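Local coordinates for protein ZmpA Glycopeptidase (PDB 6XSX) that probably cleaves glycosylated proteins as an M60-family metallopeptidase, this chain being the catalytic module of a longer glycopeptidase, at residues I326-Y335 against S403-M411. Numbering follows the deposited sequence.
Sequences ILPKVALDDY and SEHFERHGM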
loop_
_atom_site.group_PDB
_atom_site.type_symbol
_atom_site.label_atom_id
_atom_site.label_comp_id
_atom_site.label_asym_id
_atom_site.label_seq_id
_atom_site.Cartn_x
_atom_site.Cartn_y
_atom_site.Cartn_z
ATOM N N ILE A 326 -4.902 -21.913 6.238
ATOM C CA ILE A 326 -4.009 -21.479 7.298
ATOM C C ILE A 326 -4.357 -22.220 8.582
ATOM O O ILE A 326 -3.509 -22.902 9.148
ATOM C CB ILE A 326 -4.058 -19.942 7.470
ATOM C CG1 ILE A 326 -3.614 -19.226 6.190
ATOM C CG2 ILE A 326 -3.222 -19.506 8.670
ATOM C CD1 ILE A 326 -4.193 -17.843 6.004
ATOM N N LEU A 327 -5.609 -22.086 9.021
ATOM C CA LEU A 327 -6.006 -22.504 10.355
ATOM C C LEU A 327 -5.954 -24.022 10.514
ATOM O O LEU A 327 -5.453 -24.493 11.532
ATOM C CB LEU A 327 -7.370 -21.898 10.707
ATOM C CG LEU A 327 -7.352 -20.381 10.919
ATOM C CD1 LEU A 327 -8.748 -19.867 11.232
ATOM C CD2 LEU A 327 -6.383 -19.997 12.034
ATOM N N PRO A 328 -6.406 -24.841 9.531
ATOM C CA PRO A 328 -6.246 -26.295 9.620
ATOM C C PRO A 328 -4.788 -26.735 9.568
ATOM O O PRO A 328 -4.450 -27.805 10.067
ATOM C CB PRO A 328 -6.935 -26.856 8.367
ATOM C CG PRO A 328 -7.786 -25.720 7.855
ATOM C CD PRO A 328 -7.111 -24.438 8.302
ATOM N N LYS A 329 -3.924 -25.917 8.954
ATOM C CA LYS A 329 -2.532 -26.315 8.801
ATOM C C LYS A 329 -1.804 -26.144 10.140
ATOM O O LYS A 329 -1.080 -27.048 10.561
ATOM C CB LYS A 329 -1.891 -25.590 7.610
ATOM C CG LYS A 329 -0.394 -25.805 7.405
ATOM C CD LYS A 329 0.221 -24.892 6.347
ATOM C CE LYS A 329 -0.213 -23.443 6.506
ATOM N NZ LYS A 329 0.369 -22.548 5.476
ATOM N N VAL A 330 -2.042 -25.016 10.831
ATOM C CA VAL A 330 -1.244 -24.638 11.993
ATOM C C VAL A 330 -1.720 -25.389 13.233
ATOM O O VAL A 330 -1.011 -25.419 14.232
ATOM C CB VAL A 330 -1.258 -23.121 12.281
ATOM C CG1 VAL A 330 -0.564 -22.302 11.204
ATOM C CG2 VAL A 330 -2.665 -22.614 12.555
ATOM N N ALA A 331 -2.934 -25.952 13.182
ATOM C CA ALA A 331 -3.529 -26.536 14.371
ATOM C C ALA A 331 -2.838 -27.848 14.751
ATOM O O ALA A 331 -2.647 -28.115 15.933
ATOM C CB ALA A 331 -5.023 -26.681 14.203
ATOM N N LEU A 332 -2.412 -28.629 13.749
ATOM C CA LEU A 332 -1.899 -29.976 13.959
ATOM C C LEU A 332 -0.641 -29.922 14.816
ATOM O O LEU A 332 0.110 -28.953 14.756
ATOM C CB LEU A 332 -1.612 -30.638 12.606
ATOM C CG LEU A 332 -2.783 -30.693 11.622
ATOM C CD1 LEU A 332 -2.420 -31.516 10.392
ATOM C CD2 LEU A 332 -4.044 -31.235 12.285
ATOM N N ASP A 333 -0.421 -30.980 15.604
ATOM C CA ASP A 333 0.657 -31.000 16.583
ATOM C C ASP A 333 1.965 -31.513 15.977
ATOM O O ASP A 333 3.035 -31.175 16.475
ATOM C CB ASP A 333 0.234 -31.685 17.886
ATOM C CG ASP A 333 -0.566 -30.769 18.800
ATOM O OD1 ASP A 333 -0.299 -29.544 18.786
ATOM O OD2 ASP A 333 -1.456 -31.284 19.512
ATOM N N ASP A 334 1.885 -32.307 14.902
ATOM C CA ASP A 334 3.087 -32.817 14.257
ATOM C C ASP A 334 3.425 -31.951 13.042
ATOM O O ASP A 334 3.126 -32.317 11.908
ATOM C CB ASP A 334 2.975 -34.312 13.940
ATOM N N TYR A 335 4.066 -30.802 13.294
ATOM C CA TYR A 335 4.345 -29.825 12.251
ATOM C C TYR A 335 5.703 -30.115 11.594
ATOM O O TYR A 335 6.739 -29.922 12.265
ATOM C CB TYR A 335 4.189 -28.389 12.770
ATOM C CG TYR A 335 4.703 -28.108 14.162
ATOM C CD1 TYR A 335 5.997 -27.652 14.376
ATOM C CD2 TYR A 335 3.887 -28.258 15.274
ATOM C CE1 TYR A 335 6.474 -27.375 15.650
ATOM C CE2 TYR A 335 4.348 -27.986 16.554
ATOM C CZ TYR A 335 5.644 -27.539 16.744
ATOM O OH TYR A 335 6.094 -27.267 18.005
ATOM N N SER A 403 9.828 -19.359 16.791
ATOM C CA SER A 403 10.206 -20.443 15.894
ATOM C C SER A 403 9.019 -21.371 15.624
ATOM O O SER A 403 8.743 -21.699 14.470
ATOM C CB SER A 403 11.422 -21.203 16.389
ATOM O OG SER A 403 12.615 -20.466 16.116
ATOM N N GLU A 404 8.320 -21.774 16.697
ATOM C CA GLU A 404 7.185 -22.676 16.588
ATOM C C GLU A 404 6.089 -22.052 15.716
ATOM O O GLU A 404 5.533 -22.723 14.841
ATOM C CB GLU A 404 6.679 -23.085 17.975
ATOM C CG GLU A 404 5.382 -23.872 17.920
ATOM C CD GLU A 404 4.885 -24.386 19.258
ATOM O OE1 GLU A 404 3.859 -25.094 19.270
ATOM O OE2 GLU A 404 5.524 -24.071 20.287
ATOM N N HIS A 405 5.791 -20.765 15.959
ATOM C CA HIS A 405 4.785 -20.018 15.210
ATOM C C HIS A 405 5.010 -20.179 13.704
ATOM O O HIS A 405 4.096 -20.533 12.958
ATOM C CB HIS A 405 4.797 -18.536 15.641
ATOM C CG HIS A 405 3.855 -17.667 14.873
ATOM N ND1 HIS A 405 2.491 -17.669 15.101
ATOM C CD2 HIS A 405 4.071 -16.775 13.881
ATOM C CE1 HIS A 405 1.909 -16.818 14.276
ATOM N NE2 HIS A 405 2.859 -16.248 13.523
ATOM N N PHE A 406 6.246 -19.924 13.266
ATOM C CA PHE A 406 6.567 -19.958 11.851
ATOM C C PHE A 406 6.629 -21.396 11.333
ATOM O O PHE A 406 6.152 -21.670 10.230
ATOM C CB PHE A 406 7.839 -19.161 11.573
ATOM C CG PHE A 406 7.655 -17.662 11.539
ATOM C CD1 PHE A 406 7.184 -17.028 10.397
ATOM C CD2 PHE A 406 7.986 -16.878 12.638
ATOM C CE1 PHE A 406 7.033 -15.649 10.363
ATOM C CE2 PHE A 406 7.837 -15.498 12.605
ATOM C CZ PHE A 406 7.360 -14.885 11.465
ATOM N N GLU A 407 7.195 -22.325 12.120
ATOM C CA GLU A 407 7.252 -23.695 11.630
ATOM C C GLU A 407 5.849 -24.307 11.533
ATOM O O GLU A 407 5.628 -25.194 10.707
ATOM C CB GLU A 407 8.386 -24.524 12.248
ATOM C CG GLU A 407 8.093 -25.156 13.588
ATOM C CD GLU A 407 9.298 -25.780 14.285
ATOM O OE1 GLU A 407 9.347 -25.708 15.528
ATOM O OE2 GLU A 407 10.186 -26.333 13.595
ATOM N N ARG A 408 4.878 -23.783 12.302
ATOM C CA ARG A 408 3.519 -24.304 12.213
ATOM C C ARG A 408 2.864 -23.907 10.888
ATOM O O ARG A 408 1.931 -24.561 10.440
ATOM C CB ARG A 408 2.677 -23.881 13.417
ATOM C CG ARG A 408 2.993 -24.657 14.687
ATOM C CD ARG A 408 1.958 -24.348 15.747
ATOM N NE ARG A 408 2.136 -25.229 16.884
ATOM C CZ ARG A 408 1.418 -26.324 17.114
ATOM N NH1 ARG A 408 0.451 -26.691 16.280
ATOM N NH2 ARG A 408 1.683 -27.056 18.184
ATOM N N HIS A 409 3.363 -22.835 10.263
ATOM C CA HIS A 409 2.879 -22.387 8.964
ATOM C C HIS A 409 3.542 -23.180 7.836
ATOM O O HIS A 409 3.228 -22.968 6.658
ATOM C CB HIS A 409 3.110 -20.878 8.807
ATOM C CG HIS A 409 2.075 -20.046 9.486
ATOM N ND1 HIS A 409 0.939 -19.608 8.832
ATOM C CD2 HIS A 409 1.987 -19.584 10.754
ATOM C CE1 HIS A 409 0.205 -18.897 9.664
ATOM N NE2 HIS A 409 0.823 -18.869 10.852
ATOM N N GLY A 410 4.480 -24.061 8.213
ATOM C CA GLY A 410 5.124 -24.984 7.294
ATOM C C GLY A 410 6.478 -24.479 6.802
ATOM O O GLY A 410 7.021 -25.015 5.845
ATOM N N MET A 411 7.012 -23.444 7.456
ATOM C CA MET A 411 8.337 -22.948 7.124
ATOM C C MET A 411 9.380 -23.844 7.790
ATOM O O MET A 411 9.140 -24.378 8.873
ATOM C CB MET A 411 8.517 -21.512 7.616
ATOM C CG MET A 411 9.881 -20.951 7.301
ATOM S SD MET A 411 10.188 -19.439 8.221
ATOM C CE MET A 411 8.920 -18.384 7.520
HETATM O O HOH W 1 0.249 -20.069 6.149
#
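Arg408 reaches from the end of helix 403-408 to the C-terminal end of helix 321-331, joining two helix ends of the M60/enhancin-like region; Trp432 touches Val330, Glu404 and Arg408. Arg408 NH1 donates to Val330 O (2.8 Å), which lies near the guanidinium plane, and weakly to Ala331 O; Leu332 O also lies close. Arg408 NH2 forms a salt bridge with Asp333 OD1 (3.2 Å) whose hydrogen bond is nearly straight (172°), although the carboxylate stands almost perpendicular to the guanidinium. One turn back, Glu404 OE1 takes both Arg408 NE (2.9 Å) and NH2, a side-on grip that fixes the guanidinium's rotation. Thr489, Lys426 and Lys418 bind OE2 or OD2 of Asp333, Glu404 and Glu407 respectively.

Two CH-pi contacts flank this network. Arg408 CG lies over one face of the Tyr335 ring, 3.9 Å from its centroid, and Tyr335 CE2 over one guanidinium face, the planes 48° apart; Glu407 OE1 approaches the ring edge, 3.3 Å from Tyr335 CE1. Val330 CG1, anti to its carbonyl carbon (chi1 -67°), is centred over the His409 imidazole, 3.6 Å from the centroid; Gln357 holds NE2 of that ring.

Lys329 NZ donates to His409 O (3.1 Å), within the Schellman motif whose positive-phi residue is Gly410, and a water joins NZ to His409 ND1. Carbonyls ending helix 321-331 and just past helix 403-408 thus accept cationic side chains, probably offsetting their partial negative charge, and the two acids flanking Arg408 probably stabilise its positive charge.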